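PDB 3ZTV: NAD nucleotidase from Haemophilus influenzae, which degrades NAD to adenosine and nicotinamide riboside, acting as both an NAD(P) pyrophosphatase and a zinc-dependent 5'-nucleotidase of the periplasm. Local coordinates for residues A[295-300]-A[331-336]. Numbering follows the deposited sequence.
Sequences MSSHKL and SLDDHD
M295 and L332 form a parallel beta bridge where the last, edge strand 330-332 of a mixed sheet joins strand 284-295. M295 N donates to S331 O at 3.0 Å, and D333 N donates to M295 O. The same M295 O also takes a CA-H...O contact from L332 CA, at 3.1 Å. On the face that M295 and L332 share, L332 CD2 lies 4.1 Å from M295 CB. Beyond the bridge, the D333 carboxylate ties the two segments together, holding S297 with both oxygens. S297 N donates to D333 OD1 at 2.9 Å, on the syn side and 30° out of the carboxylate plane. S297 OG donates to the syn lone pair of D333 OD2 at 2.6 Å. Chi1 of S297 (69°) sets OG between its own backbone N and carbonyl carbon. A water also donates to D333 OD1 and bonds to S296 OG. An ST turn shapes the loop: S296 OG accepts from H298 N. M295 packs on V41 and I43 of strand 37-43, and S297 touches L321 of helix 314-325. The H298 ring approaches D333 OD1 obliquely, CD2 at 3.7 Å, its plane turned 21° from that of the carboxylate. S297 OG stands 3.6 Å above the centre of that ring.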
loop_
_atom_site.group_PDB
_atom_site.type_symbol
_atom_site.label_atom_id
_atom_site.label_comp_id
_atom_site.label_asym_id
_atom_site.label_seq_id
_atom_site.Cartn_x
_atom_site.Cartn_y
_atom_site.Cartn_z
ATOM N N MET A 295 -19.746 16.885 -32.789
ATOM C CA MET A 295 -19.139 17.242 -34.069
ATOM C C MET A 295 -19.849 18.413 -34.739
ATOM O O MET A 295 -21.073 18.536 -34.661
ATOM C CB MET A 295 -19.142 16.015 -34.990
ATOM C CG MET A 295 -18.327 16.162 -36.276
ATOM S SD MET A 295 -18.287 14.639 -37.242
ATOM C CE MET A 295 -17.338 13.605 -36.130
ATOM N N SER A 296 -19.073 19.293 -35.365
ATOM C CA SER A 296 -19.627 20.351 -36.200
ATOM C C SER A 296 -20.004 19.837 -37.586
ATOM O O SER A 296 -19.364 18.932 -38.115
ATOM C CB SER A 296 -18.613 21.482 -36.337
ATOM O OG SER A 296 -19.081 22.470 -37.243
ATOM N N SER A 297 -21.050 20.422 -38.164
ATOM C CA SER A 297 -21.430 20.110 -39.537
ATOM C C SER A 297 -20.756 21.043 -40.538
ATOM O O SER A 297 -20.932 20.881 -41.745
ATOM C CB SER A 297 -22.945 20.226 -39.711
ATOM O OG SER A 297 -23.349 21.578 -39.616
ATOM N N HIS A 298 -19.992 22.014 -40.046
ATOM C CA HIS A 298 -19.560 23.134 -40.892
ATOM C C HIS A 298 -18.219 22.948 -41.597
ATOM O O HIS A 298 -17.964 23.588 -42.628
ATOM C CB HIS A 298 -19.597 24.443 -40.098
ATOM C CG HIS A 298 -20.953 24.765 -39.554
ATOM N ND1 HIS A 298 -22.038 25.020 -40.366
ATOM C CD2 HIS A 298 -21.413 24.833 -38.283
ATOM C CE1 HIS A 298 -23.102 25.250 -39.617
ATOM N NE2 HIS A 298 -22.749 25.142 -38.349
ATOM N N LYS A 299 -17.362 22.091 -41.054
ATOM C CA LYS A 299 -16.099 21.762 -41.702
ATOM C C LYS A 299 -16.148 20.332 -42.196
ATOM O O LYS A 299 -16.197 19.387 -41.405
ATOM C CB LYS A 299 -14.899 21.955 -40.763
ATOM C CG LYS A 299 -13.550 21.571 -41.395
ATOM C CD LYS A 299 -12.398 21.649 -40.399
ATOM C CE LYS A 299 -12.014 23.086 -40.096
ATOM N NZ LYS A 299 -11.011 23.149 -38.994
ATOM N N LEU A 300 -16.146 20.174 -43.511
ATOM C CA LEU A 300 -16.108 18.855 -44.118
ATOM C C LEU A 300 -15.128 18.928 -45.280
ATOM O O LEU A 300 -15.526 19.127 -46.436
ATOM C CB LEU A 300 -17.498 18.443 -44.609
ATOM C CG LEU A 300 -18.603 18.315 -43.550
ATOM C CD1 LEU A 300 -19.970 18.252 -44.212
ATOM C CD2 LEU A 300 -18.388 17.113 -42.628
ATOM N N SER A 331 -23.327 13.627 -32.576
ATOM C CA SER A 331 -24.250 14.698 -32.259
ATOM C C SER A 331 -23.748 15.970 -32.928
ATOM O O SER A 331 -22.673 16.471 -32.600
ATOM C CB SER A 331 -24.324 14.888 -30.748
ATOM O OG SER A 331 -25.360 15.781 -30.393
ATOM N N LEU A 332 -24.519 16.501 -33.870
ATOM C CA LEU A 332 -24.080 17.665 -34.652
ATOM C C LEU A 332 -24.546 19.005 -34.095
ATOM O O LEU A 332 -25.717 19.178 -33.746
ATOM C CB LEU A 332 -24.549 17.557 -36.110
ATOM C CG LEU A 332 -24.028 16.371 -36.913
ATOM C CD1 LEU A 332 -24.831 16.201 -38.200
ATOM C CD2 LEU A 332 -22.548 16.510 -37.221
ATOM N N ASP A 333 -23.609 19.952 -34.028
ATOM C CA ASP A 333 -23.905 21.370 -33.814
ATOM C C ASP A 333 -24.648 21.683 -32.521
ATOM O O ASP A 333 -25.489 22.580 -32.488
ATOM C CB ASP A 333 -24.675 21.944 -35.016
ATOM C CG ASP A 333 -23.896 21.841 -36.315
ATOM O OD1 ASP A 333 -22.653 21.974 -36.302
ATOM O OD2 ASP A 333 -24.542 21.628 -37.361
ATOM N N ASP A 334 -24.336 20.967 -31.444
ATOM C CA ASP A 334 -24.875 21.350 -30.144
ATOM C C ASP A 334 -24.222 22.655 -29.703
ATOM O O ASP A 334 -23.009 22.805 -29.799
ATOM C CB ASP A 334 -24.586 20.290 -29.081
ATOM C CG ASP A 334 -25.146 18.935 -29.430
ATOM O OD1 ASP A 334 -26.386 18.769 -29.427
ATOM O OD2 ASP A 334 -24.330 18.030 -29.685
ATOM N N HIS A 335 -25.016 23.592 -29.211
ATOM C CA HIS A 335 -24.447 24.800 -28.624
ATOM C C HIS A 335 -25.352 25.382 -27.547
ATOM O O HIS A 335 -26.578 25.312 -27.633
ATOM C CB HIS A 335 -24.047 25.835 -29.688
ATOM C CG HIS A 335 -25.196 26.377 -30.473
ATOM N ND1 HIS A 335 -25.638 27.675 -30.336
ATOM C CD2 HIS A 335 -25.979 25.808 -31.419
ATOM C CE1 HIS A 335 -26.652 27.881 -31.157
ATOM N NE2 HIS A 335 -26.879 26.763 -31.826
ATOM N N ASP A 336 -24.732 25.907 -26.497
ATOM C CA ASP A 336 -25.449 26.399 -25.330
ATOM C C ASP A 336 -25.281 27.906 -25.257
ATOM O O ASP A 336 -24.161 28.404 -25.284
ATOM C CB ASP A 336 -24.872 25.756 -24.067
ATOM C CG ASP A 336 -25.516 26.276 -22.799
ATOM O OD1 ASP A 336 -26.748 26.147 -22.656
ATOM O OD2 ASP A 336 -24.797 26.824 -21.936
HETATM O O HOH W 1 -20.969 23.794 -35.005
#